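Local coordinates for protein metallo-beta-lactamase (Simiduia agarivorans, PDB 6MFI) that probably hydrolyses beta-lactam antibiotics at a two-zinc active site, as a class B3 metallo-beta-lactamase, at residues 56-61 and 65-70; 87-92 and 120-125; 109-114 and 147-152; 209-214 and 276-281. All coordinates share one frame; numbering follows the deposited sequence.

Interaction 1 of 4, residues 56-61 and 65-70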
loop_
_atom_site.group_PDB
_atom_site.type_symbol
_atom_site.label_atom_id
_atom_site.label_comp_id
_atom_site.label_asym_id
_atom_site.label_seq_id
_atom_site.Cartn_x
_atom_site.Cartn_y
_atom_site.Cartn_z
ATOM N N THR A 56 -1.742 -14.478 3.043
ATOM C CA THR A 56 -1.568 -13.034 3.144
ATOM C C THR A 56 -1.632 -12.607 4.605
ATOM O O THR A 56 -2.542 -13.012 5.336
ATOM C CB THR A 56 -2.639 -12.303 2.331
ATOM O OG1 THR A 56 -2.473 -12.611 0.941
ATOM C CG2 THR A 56 -2.530 -10.800 2.526
ATOM N N TYR A 57 -0.666 -11.789 5.026
ATOM C CA TYR A 57 -0.576 -11.325 6.402
ATOM C C TYR A 57 -0.388 -9.816 6.436
ATOM O O TYR A 57 0.115 -9.211 5.485
ATOM C CB TYR A 57 0.587 -11.990 7.155
ATOM C CG TYR A 57 0.520 -13.499 7.210
ATOM C CD1 TYR A 57 0.991 -14.275 6.158
ATOM C CD2 TYR A 57 -0.002 -14.149 8.320
ATOM C CE1 TYR A 57 0.935 -15.654 6.207
ATOM C CE2 TYR A 57 -0.062 -15.528 8.378
ATOM C CZ TYR A 57 0.408 -16.275 7.320
ATOM O OH TYR A 57 0.350 -17.649 7.373
ATOM N N TYR A 58 -0.796 -9.215 7.550
ATOM C CA TYR A 58 -0.531 -7.813 7.840
ATOM C C TYR A 58 0.685 -7.742 8.755
ATOM O O TYR A 58 0.666 -8.299 9.858
ATOM C CB TYR A 58 -1.744 -7.151 8.494
ATOM C CG TYR A 58 -1.575 -5.676 8.793
ATOM C CD1 TYR A 58 -0.963 -5.246 9.966
ATOM C CD2 TYR A 58 -2.037 -4.712 7.907
ATOM C CE1 TYR A 58 -0.809 -3.900 10.242
ATOM C CE2 TYR A 58 -1.890 -3.365 8.176
ATOM C CZ TYR A 58 -1.274 -2.964 9.343
ATOM O OH TYR A 58 -1.126 -1.621 9.612
ATOM N N VAL A 59 1.736 -7.066 8.300
ATOM C CA VAL A 59 2.977 -6.965 9.057
ATOM C C VAL A 59 3.373 -5.508 9.295
ATOM O O VAL A 59 4.516 -5.223 9.631
ATOM C CB VAL A 59 4.114 -7.742 8.365
ATOM C CG1 VAL A 59 3.825 -9.234 8.383
ATOM C CG2 VAL A 59 4.311 -7.247 6.941
ATOM N N GLY A 60 2.431 -4.581 9.131
ATOM C CA GLY A 60 2.706 -3.170 9.281
ATOM C C GLY A 60 2.541 -2.690 10.710
ATOM O O GLY A 60 2.369 -3.468 11.650
ATOM N N THR A 61 2.596 -1.369 10.864
ATOM C CA THR A 61 2.444 -0.728 12.164
ATOM C C THR A 61 0.957 -0.532 12.459
ATOM O O THR A 61 0.084 -1.027 11.740
ATOM C CB THR A 61 3.198 0.597 12.191
ATOM O OG1 THR A 61 2.611 1.498 11.245
ATOM C CG2 THR A 61 4.656 0.383 11.824
ATOM N N ALA A 65 0.399 0.385 6.849
ATOM C CA ALA A 65 0.206 -1.009 6.484
ATOM C C ALA A 65 1.402 -1.553 5.712
ATOM O O ALA A 65 2.058 -0.839 4.949
ATOM C CB ALA A 65 -1.062 -1.176 5.644
ATOM N N ALA A 66 1.678 -2.836 5.930
ATOM C CA ALA A 66 2.649 -3.592 5.151
ATOM C C ALA A 66 2.083 -4.988 4.950
ATOM O O ALA A 66 1.696 -5.644 5.920
ATOM C CB ALA A 66 4.012 -3.654 5.848
ATOM N N ILE A 67 2.022 -5.432 3.698
ATOM C CA ILE A 67 1.332 -6.664 3.334
ATOM C C ILE A 67 2.370 -7.712 2.956
ATOM O O ILE A 67 3.165 -7.505 2.030
ATOM C CB ILE A 67 0.337 -6.434 2.187
ATOM C CG1 ILE A 67 -0.605 -5.277 2.528
ATOM C CG2 ILE A 67 -0.450 -7.702 1.901
ATOM C CD1 ILE A 67 -1.354 -5.463 3.831
ATOM N N LEU A 68 2.353 -8.837 3.666
ATOM C CA LEU A 68 3.237 -9.964 3.401
ATOM C C LEU A 68 2.437 -11.093 2.766
ATOM O O LEU A 68 1.419 -11.525 3.319
ATOM C CB LEU A 68 3.909 -10.449 4.688
ATOM C CG LEU A 68 4.889 -11.618 4.555
ATOM C CD1 LEU A 68 6.195 -11.173 3.905
ATOM C CD2 LEU A 68 5.149 -12.255 5.911
ATOM N N ILE A 69 2.898 -11.564 1.611
ATOM C CA ILE A 69 2.255 -12.651 0.880
ATOM C C ILE A 69 3.280 -13.760 0.703
ATOM O O ILE A 69 4.295 -13.570 0.021
ATOM C CB ILE A 69 1.708 -12.179 -0.476
ATOM C CG1 ILE A 69 0.712 -11.037 -0.272
ATOM C CG2 ILE A 69 1.051 -13.335 -1.215
ATOM C CD1 ILE A 69 0.679 -10.049 -1.409
ATOM N N THR A 70 3.016 -14.913 1.310
ATOM C CA THR A 70 3.971 -16.010 1.368
ATOM C C THR A 70 3.680 -17.044 0.288
ATOM O O THR A 70 2.519 -17.320 -0.027
ATOM C CB THR A 70 3.941 -16.681 2.743
ATOM O OG1 THR A 70 2.659 -17.287 2.952
ATOM C CG2 THR A 70 4.194 -15.656 3.836
HETATM O O HOH W 1 1.142 -18.837 5.029
#

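Interaction 2 of 4, residues 87-92 and 120-125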
loop_
_atom_site.group_PDB
_atom_site.type_symbol
_atom_site.label_atom_id
_atom_site.label_comp_id
_atom_site.label_asym_id
_atom_site.label_seq_id
_atom_site.Cartn_x
_atom_site.Cartn_y
_atom_site.Cartn_z
ATOM N N VAL A 87 11.556 -1.241 11.036
ATOM C CA VAL A 87 11.994 -2.058 12.163
ATOM C C VAL A 87 10.830 -2.874 12.709
ATOM O O VAL A 87 10.990 -4.046 13.072
ATOM C CB VAL A 87 12.628 -1.168 13.248
ATOM C CG1 VAL A 87 13.140 -2.016 14.403
ATOM C CG2 VAL A 87 13.749 -0.328 12.656
ATOM N N ILE A 88 9.640 -2.273 12.768
ATOM C CA ILE A 88 8.460 -2.995 13.232
ATOM C C ILE A 88 8.049 -4.053 12.214
ATOM O O ILE A 88 7.631 -5.158 12.582
ATOM C CB ILE A 88 7.319 -2.005 13.525
ATOM C CG1 ILE A 88 7.713 -1.069 14.668
ATOM C CG2 ILE A 88 6.033 -2.747 13.862
ATOM C CD1 ILE A 88 7.162 0.332 14.533
ATOM N N VAL A 89 8.163 -3.736 10.923
ATOM C CA VAL A 89 7.837 -4.710 9.884
ATOM C C VAL A 89 8.786 -5.898 9.956
ATOM O O VAL A 89 8.363 -7.058 9.864
ATOM C CB VAL A 89 7.868 -4.040 8.497
ATOM C CG1 VAL A 89 7.776 -5.087 7.394
ATOM C CG2 VAL A 89 6.742 -3.026 8.375
ATOM N N ARG A 90 10.082 -5.629 10.128
ATOM C CA ARG A 90 11.053 -6.704 10.299
ATOM C C ARG A 90 10.718 -7.557 11.515
ATOM O O ARG A 90 10.794 -8.790 11.461
ATOM C CB ARG A 90 12.458 -6.119 10.436
ATOM C CG ARG A 90 13.369 -6.374 9.255
ATOM C CD ARG A 90 14.821 -6.122 9.626
ATOM N NE ARG A 90 15.055 -4.743 10.049
ATOM C CZ ARG A 90 15.313 -4.380 11.302
ATOM N NH1 ARG A 90 15.374 -5.294 12.261
ATOM N NH2 ARG A 90 15.512 -3.103 11.599
ATOM N N ASP A 91 10.346 -6.916 12.625
ATOM C CA ASP A 91 9.961 -7.667 13.811
ATOM C C ASP A 91 8.700 -8.484 13.561
ATOM O O ASP A 91 8.622 -9.647 13.964
ATOM C CB ASP A 91 9.759 -6.716 14.988
ATOM C CG ASP A 91 9.652 -7.440 16.314
ATOM O OD1 ASP A 91 10.382 -8.426 16.533
ATOM O OD2 ASP A 91 8.815 -7.017 17.140
ATOM N N ASN A 92 7.711 -7.906 12.877
ATOM C CA ASN A 92 6.436 -8.597 12.693
ATOM C C ASN A 92 6.585 -9.823 11.799
ATOM O O ASN A 92 5.906 -10.835 12.008
ATOM C CB ASN A 92 5.395 -7.635 12.116
ATOM C CG ASN A 92 4.796 -6.731 13.170
ATOM O OD1 ASN A 92 4.972 -6.955 14.369
ATOM N ND2 ASN A 92 4.093 -5.694 12.731
ATOM N N ALA A 120 14.861 0.857 1.690
ATOM C CA ALA A 120 16.266 0.514 1.497
ATOM C C ALA A 120 16.769 -0.408 2.600
ATOM O O ALA A 120 17.587 -1.300 2.346
ATOM C CB ALA A 120 17.115 1.782 1.431
ATOM N N SER A 121 16.292 -0.210 3.831
ATOM C CA SER A 121 16.714 -1.068 4.933
ATOM C C SER A 121 16.182 -2.486 4.766
ATOM O O SER A 121 16.900 -3.460 5.020
ATOM C CB SER A 121 16.258 -0.475 6.265
ATOM O OG SER A 121 16.866 0.784 6.498
ATOM N N LEU A 122 14.925 -2.622 4.338
ATOM C CA LEU A 122 14.358 -3.951 4.127
ATOM C C LEU A 122 14.995 -4.636 2.925
ATOM O O LEU A 122 15.194 -5.856 2.932
ATOM C CB LEU A 122 12.844 -3.853 3.950
ATOM C CG LEU A 122 12.040 -3.475 5.194
ATOM C CD1 LEU A 122 10.549 -3.584 4.921
ATOM C CD2 LEU A 122 12.438 -4.347 6.374
ATOM N N GLN A 123 15.325 -3.867 1.885
ATOM C CA GLN A 123 15.982 -4.442 0.716
ATOM C C GLN A 123 17.393 -4.906 1.048
ATOM O O GLN A 123 17.851 -5.935 0.536
ATOM C CB GLN A 123 16.003 -3.421 -0.422
ATOM C CG GLN A 123 16.379 -3.991 -1.780
ATOM C CD GLN A 123 17.880 -4.033 -2.010
ATOM O OE1 GLN A 123 18.634 -3.276 -1.400
ATOM N NE2 GLN A 123 18.318 -4.924 -2.892
ATOM N N SER A 124 18.096 -4.164 1.905
ATOM C CA SER A 124 19.479 -4.509 2.223
ATOM C C SER A 124 19.556 -5.747 3.106
ATOM O O SER A 124 20.440 -6.592 2.923
ATOM C CB SER A 124 20.169 -3.326 2.901
ATOM O OG SER A 124 21.446 -3.694 3.392
ATOM N N LEU A 125 18.643 -5.875 4.069
ATOM C CA LEU A 125 18.693 -6.987 5.008
ATOM C C LEU A 125 18.042 -8.252 4.464
ATOM O O LEU A 125 18.379 -9.350 4.919
ATOM C CB LEU A 125 18.032 -6.579 6.326
ATOM C CG LEU A 125 18.684 -5.374 7.007
ATOM C CD1 LEU A 125 17.830 -4.858 8.150
ATOM C CD2 LEU A 125 20.080 -5.725 7.497
#

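Interaction 3 of 4, residues 109-114 and 147-152. With ZN (zinc ion), chain C; ZN (zinc ion), chain B.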
loop_
_atom_site.group_PDB
_atom_site.type_symbol
_atom_site.label_atom_id
_atom_site.label_comp_id
_atom_site.label_asym_id
_atom_site.label_seq_id
_atom_site.Cartn_x
_atom_site.Cartn_y
_atom_site.Cartn_z
ATOM N N SER A 109 3.009 0.851 -2.581
ATOM C CA SER A 109 1.759 1.522 -2.912
ATOM C C SER A 109 2.068 2.819 -3.647
ATOM O O SER A 109 1.896 2.903 -4.867
ATOM C CB SER A 109 0.939 1.794 -1.650
ATOM O OG SER A 109 1.692 2.528 -0.700
ATOM N N HIS A 110 2.531 3.832 -2.916
ATOM C CA HIS A 110 3.004 5.064 -3.527
ATOM C C HIS A 110 4.258 5.533 -2.801
ATOM O O HIS A 110 4.550 5.112 -1.680
ATOM C CB HIS A 110 1.925 6.156 -3.533
ATOM C CG HIS A 110 1.478 6.588 -2.172
ATOM N ND1 HIS A 110 0.347 6.086 -1.568
ATOM C CD2 HIS A 110 1.997 7.493 -1.309
ATOM C CE1 HIS A 110 0.194 6.654 -0.385
ATOM N NE2 HIS A 110 1.181 7.513 -0.204
ATOM N N GLU A 111 4.994 6.426 -3.462
ATOM C CA GLU A 111 6.369 6.769 -3.100
ATOM C C GLU A 111 6.465 7.854 -2.035
ATOM O O GLU A 111 7.329 8.732 -2.122
ATOM C CB GLU A 111 7.131 7.180 -4.357
ATOM C CG GLU A 111 6.494 8.330 -5.133
ATOM C CD GLU A 111 5.441 7.876 -6.129
ATOM O OE1 GLU A 111 5.292 8.540 -7.176
ATOM O OE2 GLU A 111 4.759 6.863 -5.866
ATOM N N HIS A 112 5.614 7.826 -1.015
ATOM C CA HIS A 112 5.732 8.766 0.090
ATOM C C HIS A 112 6.540 8.145 1.225
ATOM O O HIS A 112 6.601 6.922 1.373
ATOM C CB HIS A 112 4.354 9.199 0.590
ATOM C CG HIS A 112 3.753 10.320 -0.198
ATOM N ND1 HIS A 112 2.536 10.885 0.118
ATOM C CD2 HIS A 112 4.202 10.984 -1.290
ATOM C CE1 HIS A 112 2.261 11.847 -0.745
ATOM N NE2 HIS A 112 3.256 11.927 -1.609
ATOM N N ILE A 113 7.158 9.012 2.032
ATOM C CA ILE A 113 8.119 8.560 3.036
ATOM C C ILE A 113 7.459 7.666 4.078
ATOM O O ILE A 113 8.106 6.775 4.641
ATOM C CB ILE A 113 8.815 9.772 3.689
ATOM C CG1 ILE A 113 9.893 9.313 4.675
ATOM C CG2 ILE A 113 7.799 10.673 4.377
ATOM C CD1 ILE A 113 10.585 10.445 5.403
ATOM N N ASP A 114 6.169 7.871 4.352
ATOM C CA ASP A 114 5.506 7.062 5.366
ATOM C C ASP A 114 5.206 5.646 4.892
ATOM O O ASP A 114 4.754 4.828 5.698
ATOM C CB ASP A 114 4.212 7.738 5.828
ATOM C CG ASP A 114 3.285 8.076 4.679
ATOM O OD1 ASP A 114 3.773 8.583 3.649
ATOM O OD2 ASP A 114 2.067 7.838 4.812
ATOM N N GLU A 147 8.857 16.471 -8.815
ATOM C CA GLU A 147 8.269 17.766 -9.145
ATOM C C GLU A 147 6.743 17.704 -9.187
ATOM O O GLU A 147 6.065 18.592 -8.657
ATOM C CB GLU A 147 8.842 18.283 -10.472
ATOM C CG GLU A 147 8.415 17.508 -11.713
ATOM C CD GLU A 147 8.195 18.403 -12.915
ATOM O OE1 GLU A 147 8.590 19.585 -12.862
ATOM O OE2 GLU A 147 7.610 17.926 -13.911
ATOM N N ASP A 148 6.183 16.664 -9.800
ATOM C CA ASP A 148 4.740 16.545 -9.957
ATOM C C ASP A 148 4.073 15.866 -8.770
ATOM O O ASP A 148 2.873 15.577 -8.828
ATOM C CB ASP A 148 4.411 15.791 -11.248
ATOM C CG ASP A 148 5.161 14.482 -11.364
ATOM O OD1 ASP A 148 6.207 14.330 -10.698
ATOM O OD2 ASP A 148 4.709 13.608 -12.132
ATOM N N ASP A 149 4.816 15.604 -7.705
ATOM C CA ASP A 149 4.218 15.042 -6.503
ATOM C C ASP A 149 3.358 16.100 -5.822
ATOM O O ASP A 149 3.842 17.207 -5.555
ATOM C CB ASP A 149 5.299 14.541 -5.550
ATOM C CG ASP A 149 4.785 13.486 -4.594
ATOM O OD1 ASP A 149 5.148 12.304 -4.764
ATOM O OD2 ASP A 149 4.017 13.841 -3.675
ATOM N N PRO A 150 2.085 15.811 -5.542
ATOM C CA PRO A 150 1.230 16.819 -4.893
ATOM C C PRO A 150 1.762 17.299 -3.555
ATOM O O PRO A 150 1.562 18.468 -3.202
ATOM C CB PRO A 150 -0.109 16.084 -4.741
ATOM C CG PRO A 150 -0.100 15.064 -5.834
ATOM C CD PRO A 150 1.327 14.617 -5.953
ATOM N N GLN A 151 2.444 16.438 -2.800
ATOM C CA GLN A 151 2.981 16.795 -1.492
ATOM C C GLN A 151 4.475 17.099 -1.542
ATOM O O GLN A 151 5.193 16.849 -0.568
ATOM C CB GLN A 151 2.694 15.681 -0.485
ATOM C CG GLN A 151 2.506 16.167 0.945
ATOM C CD GLN A 151 2.153 15.044 1.899
ATOM O OE1 GLN A 151 1.375 14.151 1.566
ATOM N NE2 GLN A 151 2.727 15.084 3.097
ATOM N N ALA A 152 4.958 17.637 -2.660
ATOM C CA ALA A 152 6.369 17.979 -2.783
ATOM C C ALA A 152 6.688 19.185 -1.910
ATOM O O ALA A 152 6.109 20.262 -2.088
ATOM C CB ALA A 152 6.719 18.262 -4.242
HETATM ZN ZN ZN C . 1.075 9.559 0.606
HETATM ZN ZN ZN B . 0.499 7.909 3.526
HETATM O O HOH W 2 1.043 9.573 2.586
#

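Interaction 4 of 4, residues 209-214 and 276-281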
loop_
_atom_site.group_PDB
_atom_site.type_symbol
_atom_site.label_atom_id
_atom_site.label_comp_id
_atom_site.label_asym_id
_atom_site.label_seq_id
_atom_site.Cartn_x
_atom_site.Cartn_y
_atom_site.Cartn_z
ATOM N N VAL A 209 -7.335 -6.741 -2.855
ATOM C CA VAL A 209 -6.842 -5.572 -3.573
ATOM C C VAL A 209 -6.220 -4.619 -2.563
ATOM O O VAL A 209 -6.875 -4.224 -1.590
ATOM C CB VAL A 209 -7.951 -4.866 -4.369
ATOM C CG1 VAL A 209 -7.461 -3.520 -4.879
ATOM C CG2 VAL A 209 -8.413 -5.742 -5.526
ATOM N N TYR A 210 -4.958 -4.256 -2.791
ATOM C CA TYR A 210 -4.247 -3.292 -1.955
ATOM C C TYR A 210 -4.324 -1.935 -2.650
ATOM O O TYR A 210 -3.401 -1.498 -3.337
ATOM C CB TYR A 210 -2.809 -3.747 -1.727
ATOM C CG TYR A 210 -2.052 -2.958 -0.681
ATOM C CD1 TYR A 210 -2.565 -2.786 0.598
ATOM C CD2 TYR A 210 -0.814 -2.401 -0.970
ATOM C CE1 TYR A 210 -1.867 -2.070 1.556
ATOM C CE2 TYR A 210 -0.111 -1.686 -0.021
ATOM C CZ TYR A 210 -0.640 -1.524 1.240
ATOM O OH TYR A 210 0.063 -0.814 2.184
ATOM N N ALA A 211 -5.460 -1.266 -2.468
ATOM C CA ALA A 211 -5.721 -0.003 -3.144
ATOM C C ALA A 211 -4.931 1.130 -2.501
ATOM O O ALA A 211 -4.866 1.244 -1.274
ATOM C CB ALA A 211 -7.215 0.320 -3.115
ATOM N N ASP A 212 -4.340 1.975 -3.345
ATOM C CA ASP A 212 -3.531 3.086 -2.872
ATOM C C ASP A 212 -4.394 4.094 -2.111
ATOM O O ASP A 212 -5.627 4.067 -2.162
ATOM C CB ASP A 212 -2.824 3.761 -4.049
ATOM C CG ASP A 212 -1.812 4.801 -3.606
ATOM O OD1 ASP A 212 -0.772 4.413 -3.034
ATOM O OD2 ASP A 212 -2.058 6.006 -3.826
ATOM N N SER A 213 -3.718 4.992 -1.388
ATOM C CA SER A 213 -4.415 6.014 -0.612
ATOM C C SER A 213 -5.353 6.832 -1.491
ATOM O O SER A 213 -6.505 7.086 -1.120
ATOM C CB SER A 213 -3.403 6.915 0.094
ATOM O OG SER A 213 -2.542 6.154 0.922
ATOM N N LEU A 214 -4.875 7.257 -2.660
ATOM C CA LEU A 214 -5.672 7.953 -3.665
ATOM C C LEU A 214 -6.259 9.266 -3.157
ATOM O O LEU A 214 -7.075 9.881 -3.853
ATOM C CB LEU A 214 -6.797 7.054 -4.195
ATOM C CG LEU A 214 -6.355 5.800 -4.952
ATOM C CD1 LEU A 214 -7.544 5.128 -5.598
ATOM C CD2 LEU A 214 -5.315 6.139 -5.998
ATOM N N ARG A 276 -15.502 -0.840 -5.189
ATOM C CA ARG A 276 -16.465 0.066 -5.805
ATOM C C ARG A 276 -16.846 1.191 -4.851
ATOM O O ARG A 276 -16.997 2.344 -5.270
ATOM C CB ARG A 276 -17.707 -0.710 -6.244
ATOM C CG ARG A 276 -18.739 0.128 -6.980
ATOM C CD ARG A 276 -19.695 -0.751 -7.771
ATOM N NE ARG A 276 -18.996 -1.574 -8.752
ATOM C CZ ARG A 276 -18.588 -1.137 -9.940
ATOM N NH1 ARG A 276 -18.812 0.118 -10.301
ATOM N NH2 ARG A 276 -17.958 -1.959 -10.768
ATOM N N GLN A 277 -17.002 0.873 -3.564
ATOM C CA GLN A 277 -17.352 1.895 -2.584
ATOM C C GLN A 277 -16.165 2.802 -2.281
ATOM O O GLN A 277 -16.333 4.013 -2.097
ATOM C CB GLN A 277 -17.865 1.237 -1.303
ATOM C CG GLN A 277 -18.270 2.216 -0.213
ATOM C CD GLN A 277 -19.562 2.943 -0.533
ATOM O OE1 GLN A 277 -20.477 2.374 -1.129
ATOM N NE2 GLN A 277 -19.643 4.208 -0.138
ATOM N N TYR A 278 -14.957 2.235 -2.230
ATOM C CA TYR A 278 -13.778 3.028 -1.899
ATOM C C TYR A 278 -13.457 4.028 -3.004
ATOM O O TYR A 278 -13.180 5.201 -2.731
ATOM C CB TYR A 278 -12.585 2.109 -1.639
ATOM C CG TYR A 278 -11.319 2.842 -1.256
ATOM C CD1 TYR A 278 -11.133 3.321 0.033
ATOM C CD2 TYR A 278 -10.307 3.054 -2.185
ATOM C CE1 TYR A 278 -9.978 3.992 0.389
ATOM C CE2 TYR A 278 -9.148 3.724 -1.839
ATOM C CZ TYR A 278 -8.990 4.189 -0.551
ATOM O OH TYR A 278 -7.838 4.856 -0.201
ATOM N N ALA A 279 -13.488 3.578 -4.261
ATOM C CA ALA A 279 -13.172 4.472 -5.371
ATOM C C ALA A 279 -14.222 5.566 -5.517
ATOM O O ALA A 279 -13.892 6.707 -5.862
ATOM C CB ALA A 279 -13.040 3.674 -6.667
ATOM N N THR A 280 -15.491 5.238 -5.266
ATOM C CA THR A 280 -16.537 6.256 -5.312
ATOM C C THR A 280 -16.350 7.282 -4.202
ATOM O O THR A 280 -16.628 8.472 -4.394
ATOM C CB THR A 280 -17.914 5.600 -5.215
ATOM O OG1 THR A 280 -18.011 4.544 -6.179
ATOM C CG2 THR A 280 -19.013 6.621 -5.482
ATOM N N GLY A 281 -15.878 6.842 -3.034
ATOM C CA GLY A 281 -15.583 7.785 -1.968
ATOM C C GLY A 281 -14.419 8.695 -2.305
ATOM O O GLY A 281 -14.407 9.870 -1.925
HETATM O O HOH W 3 -5.729 3.495 0.557
#

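Interaction 1 of 4, residues 56-61 and 65-70
Tyr57 and Leu68 form the hydrogen-bonded pair of an antiparallel beta hairpin: Tyr57 N gives a 2.7 Å bond to Leu68 O, and Leu68 N returns one of 2.9 Å to Tyr57 O. Just past the strand end, Val59 N reaches Ala66 O at 2.8 Å, nearly straight at 173°. Tyr57 turns its ring beside its own backbone N (chi1 -58°), which lays the ring crosswise to Thr70, with Thr70 OG1 at the ring edge. Water 1 bridges Tyr57 OH and Thr70 OG1. On that face Val59 CG1 rests on Leu68 CB at 3.9 Å. The other face carries Thr56, Tyr58, Ile67 and Ile69. Here the methyl Thr56 CG2 meets Ile67 CG2 at 3.8 Å, and Thr56 OG1 lies alongside Ile69 while hydrogen-bonded to Trp197 NE1. With CG anti to its backbone N (chi1 -178°), Tyr58 runs its ring along the chain until CE2 reaches Ala65 CB, 3.4 Å away. Strand 74-78 pairs with the outer edge of 67-71 and strand 50-53 with that of 56-58, while helix 85-95 packs on Val59 and Ala66, and Trp197 of strand 193-199 packs on Ile67 and Ile69 from the other sheet.

Interaction 2 of 4, residues 87-92 and 120-125
The helical turns bearing Val89 and Arg90 on one side and Leu122 and Leu125 on the other run in roughly the same direction, their local axes inclined by 40° and 10.6 Å apart at closest approach. The nearest backbone pair is Arg90 CA and Leu122 CA, 7.5 Å from each other. Both turns have regular alpha-helical backbones, judging by the hydrogen bonds Asp91 N to Val87 O and Leu125 N to Ser121 O. No hydrogen bond joins the two segments, and the 187 Å² buried between them comes chiefly from four side chains. Leu122 reaches across between the helices: its CG sits beside the backbone N (chi1 -70°), and its two methyls diverge to separate partners. CD1 meets Val89 CG1 at 4.0 Å, the two side chains crossing at about a right angle, and CD2 touches Arg90 CG at 3.6 Å. In the alpha-beta/beta-alpha fold of metallo-beta-lactamases such helices line the outer face of a sheet, and here Val89 and Leu122 both also rest on Leu77 of strand 74-78, so the buried end of the contact faces the sheet. Further out, one turn beyond Leu122, Leu125 packs against the same arginine. Arg90 has an extended second torsion, and the bend at chi3 (-61°) turns its NE toward Leu125 CD1, 3.4 Å away, while Arg90 CD, placed by the torsions before it, lies 3.6 Å from the same methyl. The methyl approaches the guanidinium obliquely. Leu125 itself is exposed, and it also touches Leu100 in a neighbouring loop.

Interaction 3 of 4, residues 109-114 and 147-152
His112 turns its ring beside its own backbone N (chi1 -84°), and Asp149 extends its carboxylate anti to its backbone N (chi1 -157°); together these torsions bring imidazole and carboxylate edge to edge. His112 belongs to the HxHxDH zinc-binding motif of the metallo-beta-lactamase fold, here His110, His112, Asp114 and His115. Its two ring nitrogens do different work: ND1 binds one zinc ion at 2.0 Å, while NE2 donates a fairly straight bond to Asp149 OD2 at 2.9 Å. The oxygen lies close to the ring plane and accepts through its syn lone pair, although the ring and carboxylate planes are 35° apart. With ND1 on the metal and NE2 on the carboxylate, the imidazole is held at both nitrogens, which restricts its rotation. Asp149 is held in turn by an Asx turn, since the anti lone pair of OD2 takes Gln151 N at 3.2 Å, and a type I turn from Asp149 to Ala152 shapes the loop. Glu111 brings OE1 within 4.5 Å of Asp149 OD1, a like-charge approach, but its OE1 and OE2 are hydrogen-bonded to Gly191 N and Thr189 OG1. His110 and His188 complete the protein ligands of the first zinc; Asp114, His115 and His253 bind the second, and water 2 bridges both metals. Outside the hydrogen bond, the amide of Gln151 stands steeply to the imidazole, its OE1 3.4 Å from His112 CE1.

Interaction 4 of 4, residues 209-214 and 276-281
Tyr278 brings its hydroxyl into the loop that follows strand 206-210, where Tyr278 OH lies 2.8 Å from Ser213 O. Tyr278 OH is also 2.6 Å from water 3, which donates to Ala211 O, so a single water links the phenol to the loop backbone. Tyr278 CE2 meets Ala211 CB at 4.1 Å and Leu214 CD1 at 4.3 Å, both approaching the ring obliquely. The ring gets there because CG stands anti to the backbone N (chi1 -179°), directing the side chain outward from its helix. Behind this first shell, an Asx turn shapes the loop: Leu214 N donates a hydrogen bond to Asp212 OD2 at 3.3 Å, coming from above the carboxylate plane. Leu214 has a left-handed backbone conformation (phi 61°). The other oxygen, Asp212 OD1, accepts from ND1 of His110, a zinc ligand, so the loop that receives the tyrosine also carries a second-shell residue of the metal site. Leu214 continues into Leu238 and Leu241 of helix 228-242 and Ile282 of helix 274-291, while Leu249 of strand 248-250 touches both Ala211 and Tyr278, seating the C-terminal helix against the five-stranded sheet.

How the interactions relate
From the N terminus, interaction 1 comes first: a beta hairpin with just three residues between its segments, completed before any other contact opens. Interactions 2 and 3 then cross, because 109-114 lies between 87-92 and 120-125, and 147-152 follows both; the zinc-motif loop thus sits inside the connection between the two packed helices. Interaction 4 follows in series and closes the longest loop, tying the second sheet to the C-terminal helix. Interactions 1 and 2 touch, with a probable hydrogen bond from Asn92 ND2 to Val59 O. Ile67 packs on Tyr210, joining the hairpin to 209-214 across the two sheets, and 209-214 also meets 109-114 beside the metals.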